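Local atomic coordinates of PlyP35 (Listeria phage P35, PDB entry 6S3Y), a protein that probably directs a phage endolysin to the Listeria cell wall through two SH3-like wall-binding repeats. Residues K19-R29 with H42-D53. Sequence-based numbering, arbitrary orientation. Where two conformers were deposited one is given.
Sequences KPQFLNSKSVR and HNSHWYTGVVKD
Pro20 points its CB at one face of the Trp46 indole, 3.9 Å from the centroid of the five-membered ring, in a CH-pi contact 17° off the normal. The following peptide spreads over the same face, Pro20 O 3.3 Å from Trp46 CE2 and Gln21 N 3.5 Å from Trp46 CH2. Phe22 brings its ring face to Trp46 CH2, the ring planes inclined at 44°, while the His42 ring meets Pro20 CG obliquely through NE2. At the strand's other end, Arg29 forms a salt bridge with Asp53 through two hydrogen bonds to OD1, NH1 (2.8 Å) on the syn lone pair and NH2 (2.9 Å) nearly in line with the C-O bond. Val51 CG1 packs over one guanidinium face and touches Val28 CG1 at 3.8 Å. A bend at chi2 (-73°) lets Arg29 NH1 also donate to Val28 O, helping fix the group's rotation. Behind these, Trp89 packs on Phe22, and Val28 and Arg29 form a classic beta bulge opposite Phe16. The loop after strand 6-17 covers the start of strand 46-53 and bulged strand 27-32 meets its end, joining two antiparallel sheets that each take strands from the chain's second half, in probable SH3-like cell wall binding units.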
loop_
_atom_site.group_PDB
_atom_site.type_symbol
_atom_site.label_atom_id
_atom_site.label_comp_id
_atom_site.label_asym_id
_atom_site.label_seq_id
_atom_site.Cartn_x
_atom_site.Cartn_y
_atom_site.Cartn_z
ATOM N N LYS A 19 -8.068 -2.373 -7.819
ATOM C CA LYS A 19 -9.207 -1.514 -7.414
ATOM C C LYS A 19 -8.677 -0.372 -6.581
ATOM O O LYS A 19 -7.644 -0.549 -5.930
ATOM C CB LYS A 19 -10.162 -2.278 -6.501
ATOM C CG LYS A 19 -10.717 -3.555 -7.078
ATOM C CD LYS A 19 -11.329 -4.460 -6.069
ATOM C CE LYS A 19 -11.671 -5.784 -6.703
ATOM N NZ LYS A 19 -12.382 -6.636 -5.719
ATOM N N PRO A 20 -9.367 0.782 -6.530
ATOM C CA PRO A 20 -8.940 1.892 -5.676
ATOM C C PRO A 20 -9.352 1.687 -4.205
ATOM O O PRO A 20 -10.029 2.527 -3.661
ATOM C CB PRO A 20 -9.638 3.094 -6.303
ATOM C CG PRO A 20 -10.932 2.507 -6.833
ATOM C CD PRO A 20 -10.576 1.117 -7.303
ATOM N N GLN A 21 -8.902 0.587 -3.606
ATOM C CA GLN A 21 -9.210 0.219 -2.203
ATOM C C GLN A 21 -8.080 -0.701 -1.730
ATOM O O GLN A 21 -7.490 -1.402 -2.571
ATOM C CB GLN A 21 -10.606 -0.438 -2.102
ATOM C CG GLN A 21 -10.823 -1.596 -3.082
ATOM C CD GLN A 21 -12.222 -2.159 -3.289
ATOM O OE1 GLN A 21 -13.068 -1.564 -3.948
ATOM N NE2 GLN A 21 -12.435 -3.384 -2.810
ATOM N N PHE A 22 -7.790 -0.697 -0.427
ATOM C CA PHE A 22 -6.761 -1.559 0.184
ATOM C C PHE A 22 -7.331 -2.916 0.579
ATOM O O PHE A 22 -6.553 -3.880 0.613
ATOM C CB PHE A 22 -6.138 -0.795 1.336
ATOM C CG PHE A 22 -5.271 0.346 0.888
ATOM C CD1 PHE A 22 -4.072 0.109 0.222
ATOM C CD2 PHE A 22 -5.660 1.643 1.113
ATOM C CE1 PHE A 22 -3.274 1.163 -0.163
ATOM C CE2 PHE A 22 -4.861 2.696 0.726
ATOM C CZ PHE A 22 -3.662 2.450 0.103
ATOM N N LEU A 23 -8.622 -3.001 0.869
ATOM C CA LEU A 23 -9.305 -4.270 1.267
ATOM C C LEU A 23 -9.844 -4.955 0.005
ATOM O O LEU A 23 -10.439 -4.243 -0.839
ATOM C CB LEU A 23 -10.446 -3.926 2.236
ATOM C CG LEU A 23 -11.344 -5.090 2.677
ATOM C CD1 LEU A 23 -10.629 -6.032 3.586
ATOM C CD2 LEU A 23 -12.633 -4.613 3.349
ATOM N N ASN A 24 -9.680 -6.283 -0.099
ATOM C CA ASN A 24 -10.278 -7.134 -1.156
ATOM C C ASN A 24 -9.759 -6.679 -2.526
ATOM O O ASN A 24 -10.558 -6.634 -3.471
ATOM C CB ASN A 24 -11.825 -7.121 -1.139
ATOM C CG ASN A 24 -12.390 -7.722 0.130
ATOM O OD1 ASN A 24 -11.841 -8.689 0.652
ATOM N ND2 ASN A 24 -13.455 -7.129 0.639
ATOM N N SER A 25 -8.492 -6.303 -2.617
ATOM C CA SER A 25 -7.824 -5.912 -3.881
ATOM C C SER A 25 -6.543 -6.731 -4.036
ATOM O O SER A 25 -5.968 -7.140 -3.045
ATOM C CB SER A 25 -7.572 -4.425 -3.951
ATOM O OG SER A 25 -6.651 -4.005 -2.945
ATOM N N LYS A 26 -6.158 -6.980 -5.275
ATOM C CA LYS A 26 -4.905 -7.688 -5.647
ATOM C C LYS A 26 -3.931 -6.652 -6.184
ATOM O O LYS A 26 -4.378 -5.683 -6.798
ATOM C CB LYS A 26 -5.185 -8.758 -6.707
ATOM C CG LYS A 26 -5.949 -9.960 -6.182
ATOM C CD LYS A 26 -6.588 -10.786 -7.248
ATOM C CE LYS A 26 -7.118 -12.083 -6.675
ATOM N NZ LYS A 26 -7.565 -12.983 -7.762
ATOM N N SER A 27 -2.641 -6.873 -5.983
ATOM C CA SER A 27 -1.577 -5.998 -6.518
ATOM C C SER A 27 -1.400 -6.296 -8.010
ATOM O O SER A 27 -1.099 -7.427 -8.366
ATOM C CB SER A 27 -0.299 -6.165 -5.749
ATOM O OG SER A 27 -0.468 -5.674 -4.422
ATOM N N VAL A 28 -1.634 -5.312 -8.857
ATOM C CA VAL A 28 -1.227 -5.376 -10.294
ATOM C C VAL A 28 0.294 -5.184 -10.355
ATOM O O VAL A 28 0.947 -5.922 -11.091
ATOM C CB VAL A 28 -1.990 -4.325 -11.113
ATOM C CG1 VAL A 28 -1.484 -4.266 -12.534
ATOM C CG2 VAL A 28 -3.482 -4.599 -11.090
ATOM N N ARG A 29 0.824 -4.225 -9.600
ATOM C CA ARG A 29 2.280 -4.021 -9.404
ATOM C C ARG A 29 2.539 -3.658 -7.938
ATOM O O ARG A 29 1.724 -2.928 -7.347
ATOM C CB ARG A 29 2.845 -2.881 -10.263
ATOM C CG ARG A 29 2.802 -3.148 -11.756
ATOM C CD ARG A 29 3.798 -4.163 -12.239
ATOM N NE ARG A 29 3.783 -4.282 -13.697
ATOM C CZ ARG A 29 3.023 -5.125 -14.382
ATOM N NH1 ARG A 29 2.184 -5.934 -13.768
ATOM N NH2 ARG A 29 3.099 -5.201 -15.694
ATOM N N HIS A 42 -7.414 9.893 -10.472
ATOM C CA HIS A 42 -8.651 9.086 -10.535
ATOM C C HIS A 42 -9.716 9.727 -9.652
ATOM O O HIS A 42 -10.864 9.807 -10.090
ATOM C CB HIS A 42 -8.385 7.637 -10.156
ATOM C CG HIS A 42 -9.613 6.810 -10.038
ATOM N ND1 HIS A 42 -10.428 6.516 -11.090
ATOM C CD2 HIS A 42 -10.165 6.236 -8.960
ATOM C CE1 HIS A 42 -11.448 5.797 -10.665
ATOM N NE2 HIS A 42 -11.301 5.597 -9.356
ATOM N N ASN A 43 -9.356 10.097 -8.431
ATOM C CA ASN A 43 -10.237 10.881 -7.520
ATOM C C ASN A 43 -9.339 11.630 -6.533
ATOM O O ASN A 43 -8.143 11.725 -6.806
ATOM C CB ASN A 43 -11.314 10.013 -6.866
ATOM C CG ASN A 43 -10.829 9.050 -5.810
ATOM O OD1 ASN A 43 -9.633 8.988 -5.511
ATOM N ND2 ASN A 43 -11.734 8.242 -5.283
ATOM N N SER A 44 -9.871 12.163 -5.446
ATOM C CA SER A 44 -9.083 13.003 -4.507
ATOM C C SER A 44 -7.928 12.205 -3.901
ATOM O O SER A 44 -6.919 12.817 -3.604
ATOM C CB SER A 44 -9.945 13.597 -3.428
ATOM O OG SER A 44 -10.573 12.557 -2.722
ATOM N N HIS A 45 -8.049 10.891 -3.728
ATOM C CA HIS A 45 -7.090 10.062 -2.964
ATOM C C HIS A 45 -6.350 9.060 -3.856
ATOM O O HIS A 45 -5.441 8.402 -3.325
ATOM C CB HIS A 45 -7.805 9.394 -1.783
ATOM C CG HIS A 45 -8.070 10.337 -0.659
ATOM N ND1 HIS A 45 -8.906 11.431 -0.795
ATOM C CD2 HIS A 45 -7.625 10.362 0.619
ATOM C CE1 HIS A 45 -8.943 12.103 0.348
ATOM N NE2 HIS A 45 -8.165 11.471 1.223
ATOM N N TRP A 46 -6.693 8.921 -5.125
ATOM C CA TRP A 46 -6.167 7.819 -5.968
ATOM C C TRP A 46 -5.764 8.317 -7.349
ATOM O O TRP A 46 -6.372 9.266 -7.878
ATOM C CB TRP A 46 -7.168 6.673 -6.103
ATOM C CG TRP A 46 -7.447 5.954 -4.821
ATOM C CD1 TRP A 46 -8.324 6.337 -3.846
ATOM C CD2 TRP A 46 -6.826 4.738 -4.361
ATOM N NE1 TRP A 46 -8.275 5.449 -2.814
ATOM C CE2 TRP A 46 -7.371 4.453 -3.098
ATOM C CE3 TRP A 46 -5.867 3.871 -4.890
ATOM C CZ2 TRP A 46 -7.007 3.324 -2.368
ATOM C CZ3 TRP A 46 -5.502 2.759 -4.167
ATOM C CH2 TRP A 46 -6.078 2.481 -2.931
ATOM N N TYR A 47 -4.763 7.641 -7.906
ATOM C CA TYR A 47 -4.314 7.704 -9.309
ATOM C C TYR A 47 -4.698 6.373 -9.935
ATOM O O TYR A 47 -4.797 5.366 -9.222
ATOM C CB TYR A 47 -2.800 7.959 -9.413
ATOM C CG TYR A 47 -2.377 9.350 -9.039
ATOM C CD1 TYR A 47 -2.383 10.367 -9.972
ATOM C CD2 TYR A 47 -2.001 9.667 -7.744
ATOM C CE1 TYR A 47 -2.020 11.663 -9.628
ATOM C CE2 TYR A 47 -1.652 10.959 -7.381
ATOM C CZ TYR A 47 -1.659 11.957 -8.326
ATOM O OH TYR A 47 -1.356 13.248 -7.994
ATOM N N THR A 48 -4.851 6.362 -11.254
ATOM C CA THR A 48 -4.983 5.120 -12.030
ATOM C C THR A 48 -3.953 5.143 -13.151
ATOM O O THR A 48 -3.445 6.210 -13.465
ATOM C CB THR A 48 -6.422 4.930 -12.532
ATOM O OG1 THR A 48 -6.517 3.647 -13.157
ATOM C CG2 THR A 48 -6.851 6.001 -13.501
ATOM N N GLY A 49 -3.660 3.986 -13.717
ATOM C CA GLY A 49 -2.846 3.866 -14.926
ATOM C C GLY A 49 -2.966 2.483 -15.507
ATOM O O GLY A 49 -3.730 1.660 -14.949
ATOM N N VAL A 50 -2.219 2.242 -16.581
ATOM C CA VAL A 50 -2.210 0.951 -17.289
ATOM C C VAL A 50 -0.765 0.459 -17.379
ATOM O O VAL A 50 0.129 1.285 -17.496
ATOM C CB VAL A 50 -2.873 1.145 -18.657
ATOM C CG1 VAL A 50 -2.738 -0.082 -19.531
ATOM C CG2 VAL A 50 -4.345 1.485 -18.473
ATOM N N VAL A 51 -0.590 -0.857 -17.290
ATOM C CA VAL A 51 0.689 -1.576 -17.517
ATOM C C VAL A 51 0.387 -2.731 -18.486
ATOM O O VAL A 51 -0.816 -3.031 -18.722
ATOM C CB VAL A 51 1.156 -2.030 -16.120
ATOM C CG1 VAL A 51 0.467 -3.256 -15.651
ATOM C CG2 VAL A 51 2.592 -1.848 -15.824
ATOM N N LYS A 52 1.416 -3.368 -19.013
ATOM C CA LYS A 52 1.267 -4.549 -19.906
ATOM C C LYS A 52 1.596 -5.811 -19.126
ATOM O O LYS A 52 2.704 -5.874 -18.594
ATOM C CB LYS A 52 2.217 -4.455 -21.108
ATOM C CG LYS A 52 2.106 -3.183 -21.922
ATOM C CD LYS A 52 0.742 -2.930 -22.546
ATOM C CE LYS A 52 0.610 -3.412 -23.982
ATOM N NZ LYS A 52 0.582 -4.893 -24.057
ATOM N N ASP A 53 0.671 -6.764 -19.049
ATOM C CA ASP A 53 0.962 -8.159 -18.627
ATOM C C ASP A 53 0.915 -9.015 -19.895
ATOM O O ASP A 53 -0.208 -9.345 -20.350
ATOM C CB ASP A 53 -0.003 -8.657 -17.551
ATOM C CG ASP A 53 0.204 -8.055 -16.170
ATOM O OD1 ASP A 53 1.281 -7.489 -15.894
ATOM O OD2 ASP A 53 -0.708 -8.212 -15.351
#